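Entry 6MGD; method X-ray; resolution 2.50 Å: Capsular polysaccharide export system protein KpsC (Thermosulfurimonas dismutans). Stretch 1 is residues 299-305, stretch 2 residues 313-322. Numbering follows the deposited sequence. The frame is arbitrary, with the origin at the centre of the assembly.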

ATOM      1  N   MET A 299      -6.964  -1.226  10.333  1.00 46.33           N
ATOM      2  CA  MET A 299      -7.965  -1.915  11.131  1.00 49.04           C
ATOM      3  C   MET A 299      -8.200  -3.317  10.577  1.00 47.00           C
ATOM      4  O   MET A 299      -7.910  -3.609   9.414  1.00 44.76           O
ATOM      5  CB  MET A 299      -9.280  -1.130  11.151  1.00 51.33           C
ATOM      6  CG  MET A 299      -9.185   0.227  11.823  1.00 53.57           C
ATOM      7  SD  MET A 299     -10.715   1.183  11.720  1.00 56.59           S
ATOM      8  CE  MET A 299     -10.852   1.409   9.949  1.00 54.73           C
ATOM      9  N   TYR A 300      -8.723  -4.192  11.433  1.00 52.29           N
ATOM     10  CA  TYR A 300      -9.063  -5.554  11.037  1.00 49.43           C
ATOM     11  C   TYR A 300     -10.385  -5.938  11.683  1.00 51.41           C
ATOM     12  O   TYR A 300     -10.532  -5.834  12.905  1.00 53.37           O
ATOM     13  CB  TYR A 300      -7.970  -6.552  11.441  1.00 47.63           C
ATOM     14  CG  TYR A 300      -6.617  -6.303  10.808  1.00 46.24           C
ATOM     15  CD1 TYR A 300      -5.642  -5.568  11.472  1.00 46.48           C
ATOM     16  CD2 TYR A 300      -6.310  -6.813   9.552  1.00 45.21           C
ATOM     17  CE1 TYR A 300      -4.401  -5.341  10.901  1.00 44.61           C
ATOM     18  CE2 TYR A 300      -5.071  -6.593   8.972  1.00 44.28           C
ATOM     19  CZ  TYR A 300      -4.121  -5.855   9.651  1.00 44.00           C
ATOM     20  OH  TYR A 300      -2.886  -5.630   9.077  1.00 42.13           O
ATOM     21  N   VAL A 301     -11.339  -6.375  10.866  1.00 49.70           N
ATOM     22  CA  VAL A 301     -12.644  -6.827  11.337  1.00 52.20           C
ATOM     23  C   VAL A 301     -12.878  -8.239  10.821  1.00 51.75           C
ATOM     24  O   VAL A 301     -12.686  -8.509   9.631  1.00 51.36           O
ATOM     25  CB  VAL A 301     -13.778  -5.887  10.883  1.00 52.86           C
ATOM     26  CG1 VAL A 301     -15.137  -6.544  11.095  1.00 54.17           C
ATOM     27  CG2 VAL A 301     -13.703  -4.569  11.638  1.00 52.73           C
ATOM     28  N   SER A 302     -13.291  -9.133  11.716  1.00 54.97           N
ATOM     29  CA  SER A 302     -13.509 -10.527  11.353  1.00 54.73           C
ATOM     30  C   SER A 302     -14.605 -10.659  10.303  1.00 54.58           C
ATOM     31  O   SER A 302     -15.644  -9.998  10.377  1.00 56.17           O
ATOM     32  CB  SER A 302     -13.880 -11.340  12.594  1.00 57.23           C
ATOM     33  OG  SER A 302     -14.311 -12.641  12.237  1.00 59.28           O
ATOM     34  N   LEU A 303     -14.369 -11.531   9.320  1.00 56.71           N
ATOM     35  CA  LEU A 303     -15.380 -11.796   8.304  1.00 57.63           C
ATOM     36  C   LEU A 303     -16.526 -12.648   8.834  1.00 61.37           C
ATOM     37  O   LEU A 303     -17.609 -12.641   8.240  1.00 62.41           O
ATOM     38  CB  LEU A 303     -14.750 -12.491   7.096  1.00 56.39           C
ATOM     39  CG  LEU A 303     -13.603 -11.790   6.371  1.00 52.92           C
ATOM     40  CD1 LEU A 303     -13.029 -12.701   5.297  1.00 52.70           C
ATOM     41  CD2 LEU A 303     -14.064 -10.473   5.766  1.00 51.28           C
ATOM     42  N   ILE A 304     -16.318 -13.370   9.934  1.00 56.28           N
ATOM     43  CA  ILE A 304     -17.299 -14.335  10.415  1.00 59.97           C
ATOM     44  C   ILE A 304     -18.295 -13.668  11.356  1.00 61.92           C
ATOM     45  O   ILE A 304     -19.509 -13.735  11.137  1.00 63.33           O
ATOM     46  CB  ILE A 304     -16.609 -15.529  11.102  1.00 61.88           C
ATOM     47  CG1 ILE A 304     -15.769 -16.313  10.091  1.00 59.62           C
ATOM     48  CG2 ILE A 304     -17.642 -16.436  11.763  1.00 66.63           C
ATOM     49  CD1 ILE A 304     -15.216 -17.612  10.640  1.00 61.53           C
ATOM     50  N   ASP A 305     -17.793 -13.028  12.416  1.00 62.46           N
ATOM     51  CA  ASP A 305     -18.662 -12.419  13.415  1.00 65.27           C
ATOM     52  C   ASP A 305     -18.703 -10.899  13.362  1.00 62.63           C
ATOM     53  O   ASP A 305     -19.614 -10.307  13.946  1.00 64.80           O
ATOM     54  CB  ASP A 305     -18.248 -12.855  14.830  1.00 67.52           C
ATOM     55  CG  ASP A 305     -16.754 -12.737  15.068  1.00 65.54           C
ATOM     56  OD1 ASP A 305     -16.216 -11.611  14.990  1.00 63.05           O
ATOM     57  OD2 ASP A 305     -16.117 -13.776  15.344  1.00 66.20           O
ATOM     58  N   GLU A 313      -5.041 -12.844  13.694  1.00 53.83           N
ATOM     59  CA  GLU A 313      -6.339 -13.493  13.541  1.00 53.72           C
ATOM     60  C   GLU A 313      -6.919 -13.252  12.153  1.00 50.27           C
ATOM     61  O   GLU A 313      -7.658 -14.097  11.633  1.00 50.57           O
ATOM     62  CB  GLU A 313      -7.301 -12.998  14.623  1.00 55.86           C
ATOM     63  CG  GLU A 313      -6.883 -13.388  16.037  1.00 57.85           C
ATOM     64  CD  GLU A 313      -7.737 -12.739  17.114  1.00 57.53           C
ATOM     65  OE1 GLU A 313      -7.845 -11.495  17.125  1.00 55.14           O
ATOM     66  OE2 GLU A 313      -8.301 -13.474  17.952  1.00 59.86           O
ATOM     67  N   ALA A 314      -6.595 -12.112  11.538  1.00 52.79           N
ATOM     68  CA  ALA A 314      -7.027 -11.861  10.168  1.00 50.82           C
ATOM     69  C   ALA A 314      -6.348 -12.816   9.196  1.00 51.22           C
ATOM     70  O   ALA A 314      -6.983 -13.315   8.258  1.00 50.13           O
ATOM     71  CB  ALA A 314      -6.742 -10.409   9.782  1.00 47.89           C
ATOM     72  N   ILE A 315      -5.057 -13.079   9.399  1.00 51.02           N
ATOM     73  CA  ILE A 315      -4.360 -14.044   8.557  1.00 53.00           C
ATOM     74  C   ILE A 315      -4.920 -15.442   8.779  1.00 55.98           C
ATOM     75  O   ILE A 315      -5.135 -16.196   7.823  1.00 55.92           O
ATOM     76  CB  ILE A 315      -2.845 -13.985   8.819  1.00 54.39           C
ATOM     77  CG1 ILE A 315      -2.282 -12.637   8.365  1.00 52.49           C
ATOM     78  CG2 ILE A 315      -2.134 -15.139   8.122  1.00 56.25           C
ATOM     79  CD1 ILE A 315      -0.794 -12.489   8.585  1.00 53.25           C
ATOM     80  N   PHE A 316      -5.181 -15.805  10.040  1.00 53.27           N
ATOM     81  CA  PHE A 316      -5.760 -17.111  10.335  1.00 57.51           C
ATOM     82  C   PHE A 316      -7.112 -17.285   9.653  1.00 57.13           C
ATOM     83  O   PHE A 316      -7.439 -18.380   9.180  1.00 58.02           O
ATOM     84  CB  PHE A 316      -5.903 -17.297  11.846  1.00 60.89           C
ATOM     85  CG  PHE A 316      -4.594 -17.362  12.579  1.00 61.94           C
ATOM     86  CD1 PHE A 316      -3.463 -17.875  11.966  1.00 61.06           C
ATOM     87  CD2 PHE A 316      -4.495 -16.910  13.886  1.00 62.88           C
ATOM     88  CE1 PHE A 316      -2.258 -17.935  12.641  1.00 61.11           C
ATOM     89  CE2 PHE A 316      -3.293 -16.968  14.567  1.00 62.74           C
ATOM     90  CZ  PHE A 316      -2.173 -17.481  13.944  1.00 61.96           C
ATOM     91  N   GLU A 317      -7.910 -16.216   9.593  1.00 57.18           N
ATOM     92  CA  GLU A 317      -9.214 -16.310   8.944  1.00 57.61           C
ATOM     93  C   GLU A 317      -9.070 -16.491   7.438  1.00 57.12           C
ATOM     94  O   GLU A 317      -9.779 -17.304   6.836  1.00 60.39           O
ATOM     95  CB  GLU A 317     -10.052 -15.074   9.262  1.00 56.00           C
ATOM     96  CG  GLU A 317     -11.202 -15.353  10.209  1.00 58.54           C
ATOM     97  CD  GLU A 317     -11.995 -14.112  10.559  1.00 56.91           C
ATOM     98  OE1 GLU A 317     -12.465 -13.414   9.635  1.00 54.97           O
ATOM     99  OE2 GLU A 317     -12.143 -13.833  11.767  1.00 57.57           O
ATOM    100  N   LEU A 318      -8.158 -15.741   6.815  1.00 57.94           N
ATOM    101  CA  LEU A 318      -7.924 -15.897   5.382  1.00 57.43           C
ATOM    102  C   LEU A 318      -7.280 -17.241   5.079  1.00 58.99           C
ATOM    103  O   LEU A 318      -7.563 -17.857   4.045  1.00 59.28           O
ATOM    104  CB  LEU A 318      -7.045 -14.755   4.870  1.00 55.50           C
ATOM    105  CG  LEU A 318      -7.729 -13.558   4.209  1.00 53.25           C
ATOM    106  CD1 LEU A 318      -9.116 -13.331   4.776  1.00 54.05           C
ATOM    107  CD2 LEU A 318      -6.875 -12.317   4.387  1.00 51.25           C
ATOM    108  N   VAL A 319      -6.412 -17.707   5.974  1.00 58.85           N
ATOM    109  CA  VAL A 319      -5.769 -19.000   5.793  1.00 60.50           C
ATOM    110  C   VAL A 319      -6.789 -20.130   5.915  1.00 63.34           C
ATOM    111  O   VAL A 319      -6.788 -21.074   5.117  1.00 64.91           O
ATOM    112  CB  VAL A 319      -4.613 -19.144   6.800  1.00 62.14           C
ATOM    113  CG1 VAL A 319      -4.288 -20.559   6.995  1.00 66.38           C
ATOM    114  CG2 VAL A 319      -3.377 -18.431   6.295  1.00 60.19           C
ATOM    115  N   ASN A 320      -7.685 -20.049   6.900  1.00 59.89           N
ATOM    116  CA  ASN A 320      -8.749 -21.038   7.033  1.00 63.05           C
ATOM    117  C   ASN A 320      -9.869 -20.847   6.018  1.00 63.54           C
ATOM    118  O   ASN A 320     -10.784 -21.679   5.966  1.00 66.08           O
ATOM    119  CB  ASN A 320      -9.326 -21.010   8.452  1.00 63.20           C
ATOM    120  CG  ASN A 320      -8.445 -21.736   9.451  1.00 63.55           C
ATOM    121  OD1 ASN A 320      -8.430 -22.966   9.503  1.00 66.54           O
ATOM    122  ND2 ASN A 320      -7.704 -20.977  10.249  1.00 60.37           N
ATOM    123  N   LEU A 321      -9.825 -19.785   5.212  1.00 64.03           N
ATOM    124  CA  LEU A 321     -10.832 -19.596   4.175  1.00 65.83           C
ATOM    125  C   LEU A 321     -10.509 -20.376   2.909  1.00 68.77           C
ATOM    126  O   LEU A 321     -11.426 -20.857   2.235  1.00 69.91           O
ATOM    127  CB  LEU A 321     -10.977 -18.111   3.839  1.00 64.58           C
ATOM    128  CG  LEU A 321     -12.289 -17.438   4.249  1.00 67.52           C
ATOM    129  CD1 LEU A 321     -12.383 -16.050   3.642  1.00 66.83           C
ATOM    130  CD2 LEU A 321     -13.484 -18.285   3.841  1.00 72.08           C
ATOM    131  N   LYS A 322      -9.224 -20.515   2.567  1.00 67.57           N
ATOM    132  CA  LYS A 322      -8.867 -21.154   1.306  1.00 70.88           C
ATOM    133  C   LYS A 322      -9.030 -22.670   1.368  1.00 75.68           C
ATOM    134  O   LYS A 322      -9.451 -23.287   0.382  1.00 76.86           O
ATOM    135  CB  LYS A 322      -7.439 -20.769   0.903  1.00 69.98           C
ATOM    136  CG  LYS A 322      -6.397 -20.887   2.005  1.00 71.88           C
ATOM    137  CD  LYS A 322      -5.686 -22.235   1.972  1.00 75.54           C
ATOM    138  CE  LYS A 322      -4.624 -22.330   3.055  1.00 76.86           C
ATOM    139  NZ  LYS A 322      -3.959 -23.663   3.061  1.00 81.88           N
TER

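Residues 299-305 leave a β-strand, whose last residues are Met299 and Tyr300, and continue as loop; the second stretch, from Glu313, continues a helix that begins earlier in the chain. The helical repeat is carried by backbone bonds such as Glu317 N to Glu313 O (3.0 Å) and Leu318 N to Ala314 O (3.1 Å), while the bonds from Leu321 N (3.2 Å) and Lys322 N (3.5 Å) to Leu318 O are weak. The closest CA atoms across the two stretches are those of Tyr300 and Ala314, 6.7 Å apart, and the contact buries 281 Å² in all. Ala314, Glu317 and Leu321, spaced three and four residues apart, point their CA-to-CB bonds toward the first stretch and so form one line of contact along the second stretch.

At the strand end, the ring of Tyr300 meets the small methyl of Ala314 obliquely, CD2 to CB at 3.6 Å; the ring hydroxyl is bonded elsewhere in the structure. Glu317 is the polar centre and has the largest covered area of any residue here. Its carboxylate grips the turn with both oxygens: OE2 accepts a short hydrogen bond from Ser302 OG (2.5 Å), and OE1 accepts one from the backbone amide Leu303 N (2.7 Å, 151° at the hydrogen). The amide of Leu303, in the loop, thus finds its acceptor in the side chain of Glu317. Ser302 OG also accepts a hydrogen bond from Ile304 N (3.1 Å), so the same hydroxyl ties the turn to itself and to the helix. Beyond the carboxylate the contact becomes apolar: Leu303 CD1 packs against Leu318 CD1 (4.0 Å) and Leu321 CD1 (3.8 Å), where contact is by van der Waals packing alone.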